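Local coordinates for protein sensor kinase citA (PDB 1P0Z) that senses citrate through its periplasmic domain and, as a membrane histidine kinase, probably phosphorylates the response regulator CitB to switch on citrate-fermentation genes, at residues A87-S92 / R103-Q109. Residues are numbered along the deposited sequence; the frame is centred on the assembly and turned at random.
Sequences AKSYVS and RGKSPIQ. With NA (sodium ion), chain L; OMO (Mo(VI)(=O)(oh)2 cluster), chain N.
Y90 and S92 pair antiparallel with K105 and R103, each couple closing two backbone hydrogen bonds (Y90 N to K105 O 3.0 Å, S92 N to R103 O 2.8 Å), while V91 and G104 form the non-hydrogen-bonded pair between them. Y90, S92, R103 and K105 share one face of the sheet. With CG between its backbone N and carbonyl carbon (chi1 50°), Y90 leans its ring over the neighbouring strand, and K105 CB sits over one ring face, off centre toward the rim and 4.2 Å from the centroid, a CH-pi contact. Beyond the ring, K105 NZ forms a salt bridge with D79 and hydrogen-bonds the bound citrate anion; R103 NH1 also salt-bridges D79, whose carbonyl binds Y90 OH. R103 NH1 donates to OR1 of the bound molybdenum-oxo cluster at 2.9 Å; NH2 reaches the same oxygen weakly. Where the pairing ends, the hydroxyls S89 OG and S106 OG share a 2.7 Å hydrogen bond. S106 OG also binds the sodium ion at 2.4 Å, with P107 O, three waters and S20 completing the site. A87 CB packs on P107 CG (4.2 Å). This is the edge hairpin of the extracellular PAS (Cache) sheet, whose R103 and K105 bind citrate.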
ATOM      1  N   ALA A  87      -4.871 -13.039   0.546  1.00 20.95           N
ATOM      2  CA  ALA A  87      -4.090 -12.592   1.689  1.00 20.11           C
ATOM      3  C   ALA A  87      -2.580 -12.748   1.540  1.00 20.70           C
ATOM      4  O   ALA A  87      -1.858 -12.946   2.529  1.00 21.36           O
ATOM      5  CB  ALA A  87      -4.584 -13.291   2.993  1.00 21.38           C
ATOM      6  N   LYS A  88      -2.110 -12.617   0.301  1.00 18.91           N
ATOM      7  CA  LYS A  88      -0.675 -12.703   0.016  1.00 19.24           C
ATOM      8  C   LYS A  88       0.009 -11.334   0.151  1.00 18.98           C
ATOM      9  O   LYS A  88      -0.618 -10.293  -0.105  1.00 18.55           O
ATOM     10  CB  LYS A  88      -0.450 -13.188  -1.417  1.00 20.15           C
ATOM     11  CG  LYS A  88      -1.063 -14.544  -1.701  1.00 22.08           C
ATOM     12  CD  LYS A  88      -0.426 -15.690  -0.935  1.00 22.60           C
ATOM     13  CE  LYS A  88      -0.919 -17.052  -1.515  1.00 24.45           C
ATOM     14  NZ  LYS A  88      -0.271 -18.193  -0.812  1.00 25.71           N
ATOM     15  N   SER A  89       1.290 -11.367   0.552  1.00 17.86           N
ATOM     16  CA  SER A  89       2.120 -10.140   0.612  1.00 18.61           C
ATOM     17  C   SER A  89       3.189 -10.339  -0.468  1.00 17.64           C
ATOM     18  O   SER A  89       3.785 -11.420  -0.578  1.00 19.54           O
ATOM     19  CB  SER A  89       2.758  -9.962   1.989  1.00 17.99           C
ATOM     20  OG  SER A  89       1.739  -9.711   2.982  1.00 19.07           O
ATOM     21  N   TYR A  90       3.457  -9.313  -1.263  1.00 17.23           N
ATOM     22  CA  TYR A  90       4.382  -9.501  -2.391  1.00 17.18           C
ATOM     23  C   TYR A  90       4.842  -8.167  -2.997  1.00 17.26           C
ATOM     24  O   TYR A  90       4.320  -7.108  -2.650  1.00 17.61           O
ATOM     25  CB  TYR A  90       3.660 -10.281  -3.506  1.00 17.19           C
ATOM     26  CG  TYR A  90       2.291  -9.697  -3.866  1.00 18.10           C
ATOM     27  CD1 TYR A  90       1.153 -10.036  -3.124  1.00 18.17           C
ATOM     28  CD2 TYR A  90       2.132  -8.745  -4.899  1.00 18.72           C
ATOM     29  CE1 TYR A  90      -0.084  -9.451  -3.375  1.00 19.35           C
ATOM     30  CE2 TYR A  90       0.868  -8.154  -5.155  1.00 18.90           C
ATOM     31  CZ  TYR A  90      -0.239  -8.510  -4.385  1.00 19.24           C
ATOM     32  OH  TYR A  90      -1.510  -7.947  -4.606  1.00 21.28           O
ATOM     33  N   VAL A  91       5.834  -8.254  -3.880  1.00 16.63           N
ATOM     34  CA  VAL A  91       6.338  -7.109  -4.613  1.00 16.91           C
ATOM     35  C   VAL A  91       5.705  -7.160  -6.005  1.00 18.31           C
ATOM     36  O   VAL A  91       5.648  -8.216  -6.639  1.00 20.19           O
ATOM     37  CB  VAL A  91       7.869  -7.175  -4.769  1.00 17.75           C
ATOM     38  CG1 VAL A  91       8.360  -6.052  -5.659  1.00 18.74           C
ATOM     39  CG2 VAL A  91       8.507  -7.081  -3.387  1.00 18.06           C
ATOM     40  N   SER A  92       5.207  -6.014  -6.457  0.76 17.37           N
ATOM     41  CA  SER A  92       4.571  -5.930  -7.779  0.76 18.83           C
ATOM     42  C   SER A  92       5.144  -4.710  -8.498  0.76 18.28           C
ATOM     43  O   SER A  92       5.687  -3.818  -7.849  0.76 18.20           O
ATOM     44  CB  SER A  92       3.046  -5.773  -7.606  0.76 19.90           C
ATOM     45  OG  SER A  92       2.376  -5.466  -8.824  0.76 21.36           O
ATOM     46  N   ARG A 103       5.949  -1.859  -6.058  1.00 17.26           N
ATOM     47  CA  ARG A 103       5.032  -1.769  -4.919  1.00 16.27           C
ATOM     48  C   ARG A 103       5.235  -2.931  -3.995  1.00 17.83           C
ATOM     49  O   ARG A 103       5.456  -4.043  -4.472  1.00 19.07           O
ATOM     50  CB  ARG A 103       3.556  -1.894  -5.358  1.00 16.42           C
ATOM     51  CG  ARG A 103       3.100  -0.848  -6.367  1.00 17.08           C
ATOM     52  CD  ARG A 103       3.164  -1.394  -7.873  1.00 16.45           C
ATOM     53  NE  ARG A 103       2.667  -0.249  -8.630  1.00 16.49           N
ATOM     54  CZ  ARG A 103       1.368  -0.004  -8.866  1.00 15.58           C
ATOM     55  NH1 ARG A 103       0.448  -0.868  -8.475  1.00 16.56           N
ATOM     56  NH2 ARG A 103       1.001   1.201  -9.371  1.00 16.59           N
ATOM     57  N   GLY A 104       5.181  -2.666  -2.706  1.00 16.51           N
ATOM     58  CA  GLY A 104       5.160  -3.770  -1.748  1.00 17.27           C
ATOM     59  C   GLY A 104       3.689  -3.744  -1.304  1.00 17.29           C
ATOM     60  O   GLY A 104       3.196  -2.688  -0.903  1.00 16.92           O
ATOM     61  N   LYS A 105       2.993  -4.888  -1.377  1.00 16.48           N
ATOM     62  CA  LYS A 105       1.574  -4.971  -1.029  1.00 16.71           C
ATOM     63  C   LYS A 105       1.366  -5.985   0.054  1.00 16.41           C
ATOM     64  O   LYS A 105       2.037  -7.011   0.072  1.00 16.74           O
ATOM     65  CB  LYS A 105       0.765  -5.423  -2.231  1.00 18.78           C
ATOM     66  CG  LYS A 105       1.011  -4.584  -3.527  1.00 21.13           C
ATOM     67  CD  LYS A 105      -0.318  -4.049  -4.049  1.00 22.18           C
ATOM     68  CE  LYS A 105      -0.168  -3.543  -5.431  1.00 22.78           C
ATOM     69  NZ  LYS A 105      -1.472  -2.956  -5.837  1.00 22.85           N
ATOM     70  N   SER A 106       0.444  -5.678   0.978  1.00 15.48           N
ATOM     71  CA  SER A 106       0.166  -6.652   2.054  1.00 16.23           C
ATOM     72  C   SER A 106      -1.273  -6.389   2.494  1.00 17.49           C
ATOM     73  O   SER A 106      -1.709  -5.230   2.578  1.00 17.79           O
ATOM     74  CB  SER A 106       1.130  -6.404   3.237  1.00 17.40           C
ATOM     75  OG  SER A 106       0.955  -7.428   4.226  1.00 16.74           O
ATOM     76  N   PRO A 107      -2.021  -7.458   2.842  1.00 16.91           N
ATOM     77  CA  PRO A 107      -3.411  -7.242   3.266  1.00 18.15           C
ATOM     78  C   PRO A 107      -3.460  -6.708   4.692  1.00 18.12           C
ATOM     79  O   PRO A 107      -2.516  -6.908   5.482  1.00 18.21           O
ATOM     80  CB  PRO A 107      -4.013  -8.661   3.239  1.00 18.59           C
ATOM     81  CG  PRO A 107      -2.827  -9.569   3.556  1.00 19.45           C
ATOM     82  CD  PRO A 107      -1.662  -8.883   2.789  1.00 18.23           C
ATOM     83  N   ILE A 108      -4.506  -5.965   5.002  0.66 18.14           N
ATOM     84  CA  ILE A 108      -4.758  -5.511   6.377  0.66 18.09           C
ATOM     85  C   ILE A 108      -5.821  -6.545   6.805  0.66 19.53           C
ATOM     86  O   ILE A 108      -6.816  -6.728   6.101  0.66 17.33           O
ATOM     87  CB  ILE A 108      -5.409  -4.121   6.423  0.66 18.17           C
ATOM     88  CG1 ILE A 108      -4.571  -3.102   5.643  0.66 16.76           C
ATOM     89  CG2 ILE A 108      -5.579  -3.701   7.883  0.66 17.71           C
ATOM     90  CD1 ILE A 108      -5.242  -1.715   5.539  0.66 13.68           C
ATOM     91  N   GLN A 109      -5.601  -7.208   7.942  1.00 19.89           N
ATOM     92  CA  GLN A 109      -6.494  -8.281   8.426  1.00 20.46           C
ATOM     93  C   GLN A 109      -7.043  -8.042   9.815  1.00 22.80           C
ATOM     94  O   GLN A 109      -6.364  -7.448  10.642  1.00 21.95           O
ATOM     95  CB  GLN A 109      -5.722  -9.595   8.429  1.00 22.67           C
ATOM     96  CG  GLN A 109      -5.450 -10.120   7.025  1.00 23.17           C
ATOM     97  CD  GLN A 109      -4.382 -11.178   7.010  1.00 25.02           C
ATOM     98  OE1 GLN A 109      -3.193 -10.878   7.178  1.00 25.69           O
ATOM     99  NE2 GLN A 109      -4.788 -12.442   6.823  1.00 26.26           N
TER
HETATM  100 NA    NA L1633      -0.367  -7.601   6.239  1.00 19.11          NA
HETATM  101  OM1 OMO N1631      -3.533   2.180 -10.301  1.00 17.82           O
HETATM  102 MO   OMO N1631      -3.017   1.078  -8.869  1.00 19.30          MO
HETATM  103  OR1 OMO N1631      -2.060  -0.066  -9.709  1.00 18.14           O
HETATM  104  OM2 OMO N1631      -4.518   0.233  -8.600  1.00 18.58           O
HETATM  105  O   HOH W   1      -1.724  -8.461   8.132  1.00 24.93           O
HETATM  106  O   HOH W   2      -0.024 -10.059   5.860  1.00 22.98           O
HETATM  107  O   HOH W   3       1.453  -7.690   7.759  1.00 20.21           O